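Local coordinates for aminoglycoside N(3)-acetyltransferase, AAC(3)-IVa (Escherichia coli, PDB 6MN3), which probably confers resistance to aminoglycosides such as gentamicin, tobramycin and apramycin by transferring acetyl from acetyl-CoA to the 3-amino group of their 2-deoxystreptamine ring, at residues L197-K209 / R219-Q233. Sequence-based numbering, arbitrary orientation.
Sequences LADRWLKEKSLQK and RLIRSRDIVATALGQ
The Gln233 amide stacks on one face of the Trp201 indole, 7° from its plane, with CD 3.5 Å from Trp201 CE2, while Gln233 CG sits 3.3 Å from the centroid of the six-membered ring, a CH-pi contact almost on the normal. The chi2 bend of Gln233 (-76°) lays the amide along the ring, NE2 toward Trp201 NE1. One helical turn earlier, Thr229 CG2 meets Trp201 CB at 3.7 Å, while Leu202 CD2 packs against Thr229 OG1 and Ile221 CG2. The Thr229 hydroxyl, which Leu202 and Leu207 meet, is already bonded to Asp225 O. Helix 197-204 and the 223-233 part of helix 223-236, whose axes come within 10.3 Å and cross at 112°, flank the beta hairpin 208-213/216-222 at the edge of the mixed sheet; Lys209 N to Leu220 O and Leu220 N to Lys209 O, both 2.9 Å, make an antiparallel hydrogen-bonded pair. A Schellman motif, with Ser206 at C-prime and Leu207 N bonded to Leu202 O, ends helix 197-204 ahead of strand 208-213. A water bridges Leu207 O, Arg222 N and Asp225 OD2. Arg219 NH1 (2.7 Å, salt bridge) and Gln208 NE2 (3.0 Å) grip Asp199 OD1 from opposite carboxylate faces. Glu210 and His149 hold the Gln208 amide.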
# COMPACT_ATOMS: atom_id res chain seq x y z
N LEU A 197 -8.95 12.56 3.03
CA LEU A 197 -10.31 12.63 3.54
C LEU A 197 -10.68 11.35 4.29
O LEU A 197 -11.43 11.40 5.27
CB LEU A 197 -11.29 12.87 2.40
CG LEU A 197 -11.19 14.19 1.63
CD1 LEU A 197 -12.15 14.18 0.45
CD2 LEU A 197 -11.47 15.36 2.55
N ALA A 198 -10.17 10.20 3.84
CA ALA A 198 -10.47 8.94 4.50
C ALA A 198 -10.01 8.92 5.95
O ALA A 198 -10.57 8.17 6.76
CB ALA A 198 -9.83 7.78 3.73
N ASP A 199 -9.01 9.74 6.30
CA ASP A 199 -8.54 9.78 7.68
C ASP A 199 -9.67 10.17 8.63
O ASP A 199 -9.90 9.51 9.64
CB ASP A 199 -7.37 10.75 7.80
CG ASP A 199 -6.56 10.52 9.06
OD1 ASP A 199 -5.82 9.52 9.12
OD2 ASP A 199 -6.66 11.35 9.99
N ARG A 200 -10.39 11.25 8.31
CA ARG A 200 -11.49 11.66 9.16
C ARG A 200 -12.66 10.69 9.07
O ARG A 200 -13.31 10.40 10.08
CB ARG A 200 -11.95 13.08 8.80
CG ARG A 200 -13.01 13.63 9.74
CD ARG A 200 -13.76 14.79 9.11
NE ARG A 200 -12.93 15.99 9.01
CZ ARG A 200 -12.96 16.83 7.99
NH1 ARG A 200 -13.78 16.61 6.96
NH2 ARG A 200 -12.18 17.90 7.98
N TRP A 201 -12.94 10.16 7.87
CA TRP A 201 -14.00 9.18 7.72
C TRP A 201 -13.77 7.98 8.65
O TRP A 201 -14.69 7.55 9.35
CB TRP A 201 -14.08 8.70 6.27
CG TRP A 201 -14.36 9.77 5.27
CD1 TRP A 201 -14.89 11.01 5.51
CD2 TRP A 201 -14.14 9.70 3.86
NE1 TRP A 201 -15.00 11.71 4.34
CE2 TRP A 201 -14.55 10.93 3.31
CE3 TRP A 201 -13.62 8.72 3.01
CZ2 TRP A 201 -14.46 11.20 1.94
CZ3 TRP A 201 -13.54 8.99 1.66
CH2 TRP A 201 -13.95 10.22 1.14
N LEU A 202 -12.55 7.45 8.66
CA LEU A 202 -12.26 6.23 9.40
C LEU A 202 -12.10 6.49 10.89
O LEU A 202 -12.65 5.75 11.71
CB LEU A 202 -11.00 5.57 8.83
CG LEU A 202 -11.12 5.07 7.39
CD1 LEU A 202 -9.75 4.97 6.74
CD2 LEU A 202 -11.84 3.73 7.34
N LYS A 203 -11.35 7.52 11.26
CA LYS A 203 -11.09 7.78 12.67
C LYS A 203 -12.38 8.13 13.41
O LYS A 203 -12.56 7.73 14.57
CB LYS A 203 -10.06 8.89 12.82
CG LYS A 203 -9.97 9.49 14.22
CD LYS A 203 -8.72 10.33 14.38
CE LYS A 203 -8.50 11.23 13.17
NZ LYS A 203 -7.19 11.94 13.24
N GLU A 204 -13.28 8.87 12.77
CA GLU A 204 -14.52 9.25 13.44
C GLU A 204 -15.42 8.05 13.67
O GLU A 204 -16.11 7.97 14.69
CB GLU A 204 -15.25 10.33 12.63
CG GLU A 204 -14.57 11.69 12.65
CD GLU A 204 -14.13 12.12 14.03
OE1 GLU A 204 -14.99 12.17 14.94
OE2 GLU A 204 -12.93 12.41 14.22
N LYS A 205 -15.43 7.10 12.73
CA LYS A 205 -16.18 5.86 12.91
C LYS A 205 -15.47 4.87 13.82
O LYS A 205 -15.93 3.73 13.95
CB LYS A 205 -16.45 5.20 11.55
CG LYS A 205 -17.61 5.79 10.77
CD LYS A 205 -17.65 5.25 9.35
CE LYS A 205 -18.90 5.68 8.60
NZ LYS A 205 -20.06 4.80 8.91
N SER A 206 -14.36 5.28 14.45
CA SER A 206 -13.55 4.43 15.32
C SER A 206 -13.01 3.21 14.59
O SER A 206 -12.84 2.14 15.18
CB SER A 206 -14.34 4.01 16.57
OG SER A 206 -14.82 5.13 17.28
N LEU A 207 -12.74 3.36 13.29
CA LEU A 207 -12.23 2.27 12.47
C LEU A 207 -10.73 2.37 12.23
O LEU A 207 -10.16 1.49 11.58
CB LEU A 207 -12.95 2.24 11.12
CG LEU A 207 -14.48 2.18 11.17
CD1 LEU A 207 -15.05 2.22 9.76
CD2 LEU A 207 -14.93 0.93 11.91
N GLN A 208 -10.08 3.42 12.73
CA GLN A 208 -8.65 3.62 12.53
C GLN A 208 -7.97 3.68 13.89
O GLN A 208 -8.29 4.53 14.72
CB GLN A 208 -8.38 4.90 11.74
CG GLN A 208 -6.92 5.29 11.65
CD GLN A 208 -6.69 6.49 10.74
OE1 GLN A 208 -6.61 6.34 9.52
NE2 GLN A 208 -6.58 7.67 11.34
N LYS A 209 -7.04 2.75 14.12
CA LYS A 209 -6.21 2.77 15.31
C LYS A 209 -4.96 3.61 15.05
O LYS A 209 -4.37 3.54 13.97
CB LYS A 209 -5.81 1.35 15.72
CG LYS A 209 -6.80 0.70 16.68
CD LYS A 209 -7.09 -0.73 16.29
CE LYS A 209 -8.16 -1.33 17.19
NZ LYS A 209 -8.48 -2.74 16.82
N ARG A 219 -0.84 4.42 11.54
CA ARG A 219 -2.28 4.26 11.42
C ARG A 219 -2.58 2.84 10.95
O ARG A 219 -1.94 2.35 10.01
CB ARG A 219 -2.88 5.28 10.46
CG ARG A 219 -3.16 6.62 11.11
CD ARG A 219 -3.46 7.70 10.09
NE ARG A 219 -2.25 8.22 9.47
CZ ARG A 219 -2.15 9.43 8.94
NH1 ARG A 219 -3.20 10.25 8.95
NH2 ARG A 219 -1.01 9.83 8.39
N LEU A 220 -3.54 2.19 11.60
CA LEU A 220 -3.87 0.80 11.32
C LEU A 220 -5.37 0.68 11.11
O LEU A 220 -6.15 1.01 12.01
CB LEU A 220 -3.41 -0.10 12.47
CG LEU A 220 -3.76 -1.58 12.35
CD1 LEU A 220 -3.00 -2.22 11.20
CD2 LEU A 220 -3.45 -2.28 13.66
N ILE A 221 -5.77 0.21 9.93
CA ILE A 221 -7.17 0.08 9.55
C ILE A 221 -7.37 -1.28 8.90
O ILE A 221 -6.53 -1.73 8.12
CB ILE A 221 -7.62 1.20 8.59
CG1 ILE A 221 -7.03 2.56 8.98
CG2 ILE A 221 -9.13 1.28 8.52
CD1 ILE A 221 -5.80 2.95 8.19
N ARG A 222 -8.49 -1.92 9.21
CA ARG A 222 -8.86 -3.14 8.51
C ARG A 222 -9.12 -2.84 7.04
O ARG A 222 -9.80 -1.86 6.70
CB ARG A 222 -10.10 -3.77 9.14
CG ARG A 222 -9.81 -4.64 10.35
CD ARG A 222 -11.10 -4.99 11.09
NE ARG A 222 -12.21 -5.21 10.17
CZ ARG A 222 -12.53 -6.39 9.65
NH1 ARG A 222 -11.83 -7.47 9.97
NH2 ARG A 222 -13.56 -6.50 8.82
N SER A 223 -8.58 -3.68 6.16
CA SER A 223 -8.75 -3.47 4.72
C SER A 223 -10.23 -3.41 4.34
O SER A 223 -10.62 -2.61 3.49
CB SER A 223 -8.04 -4.58 3.94
OG SER A 223 -8.37 -4.51 2.56
N ARG A 224 -11.06 -4.25 4.97
CA ARG A 224 -12.48 -4.23 4.67
C ARG A 224 -13.13 -2.91 5.10
O ARG A 224 -14.05 -2.44 4.43
CB ARG A 224 -13.18 -5.41 5.35
CG ARG A 224 -12.67 -6.77 4.92
CD ARG A 224 -13.63 -7.45 3.96
NE ARG A 224 -13.23 -8.82 3.66
CZ ARG A 224 -13.53 -9.88 4.42
NH1 ARG A 224 -14.23 -9.72 5.53
NH2 ARG A 224 -13.11 -11.08 4.06
N ASP A 225 -12.65 -2.31 6.19
CA ASP A 225 -13.19 -1.02 6.61
C ASP A 225 -12.78 0.09 5.65
O ASP A 225 -13.56 1.01 5.41
CB ASP A 225 -12.73 -0.70 8.03
CG ASP A 225 -13.45 -1.53 9.08
OD1 ASP A 225 -14.58 -1.98 8.81
OD2 ASP A 225 -12.88 -1.74 10.17
N ILE A 226 -11.57 0.01 5.09
CA ILE A 226 -11.12 1.00 4.12
C ILE A 226 -12.02 0.97 2.89
O ILE A 226 -12.45 2.01 2.38
CB ILE A 226 -9.65 0.77 3.75
CG1 ILE A 226 -8.75 0.98 4.96
CG2 ILE A 226 -9.23 1.68 2.61
CD1 ILE A 226 -7.32 0.56 4.73
N VAL A 227 -12.30 -0.23 2.39
CA VAL A 227 -13.09 -0.36 1.17
C VAL A 227 -14.54 0.02 1.42
O VAL A 227 -15.15 0.78 0.66
CB VAL A 227 -12.97 -1.79 0.60
CG1 VAL A 227 -14.04 -2.06 -0.44
CG2 VAL A 227 -11.58 -2.00 0.01
N ALA A 228 -15.13 -0.50 2.51
CA ALA A 228 -16.53 -0.24 2.79
C ALA A 228 -16.79 1.25 3.03
O ALA A 228 -17.77 1.80 2.53
CB ALA A 228 -16.99 -1.06 4.00
N THR A 229 -15.91 1.90 3.79
CA THR A 229 -16.07 3.33 4.04
C THR A 229 -15.96 4.13 2.75
O THR A 229 -16.77 5.02 2.49
CB THR A 229 -15.03 3.80 5.06
OG1 THR A 229 -15.17 3.03 6.26
CG2 THR A 229 -15.21 5.27 5.38
N ALA A 230 -14.95 3.82 1.93
CA ALA A 230 -14.74 4.58 0.71
C ALA A 230 -15.85 4.35 -0.30
O ALA A 230 -16.26 5.28 -1.01
CB ALA A 230 -13.38 4.22 0.10
N LEU A 231 -16.37 3.12 -0.38
CA LEU A 231 -17.46 2.83 -1.30
C LEU A 231 -18.71 3.64 -0.97
O LEU A 231 -19.47 4.00 -1.87
CB LEU A 231 -17.78 1.34 -1.29
CG LEU A 231 -16.82 0.43 -2.08
CD1 LEU A 231 -17.31 -1.01 -2.07
CD2 LEU A 231 -16.65 0.94 -3.50
N GLY A 232 -18.94 3.94 0.31
CA GLY A 232 -20.06 4.78 0.68
C GLY A 232 -19.88 6.22 0.23
O GLY A 232 -20.82 6.85 -0.25
N GLN A 233 -18.66 6.75 0.39
CA GLN A 233 -18.39 8.11 -0.05
C GLN A 233 -18.36 8.21 -1.57
O GLN A 233 -18.80 9.21 -2.14
CB GLN A 233 -17.08 8.61 0.55
CG GLN A 233 -17.09 8.70 2.07
CD GLN A 233 -17.85 9.91 2.58
OE1 GLN A 233 -18.19 10.82 1.81
NE2 GLN A 233 -18.11 9.94 3.88
O HOH W 1 -10.44 -1.27 11.03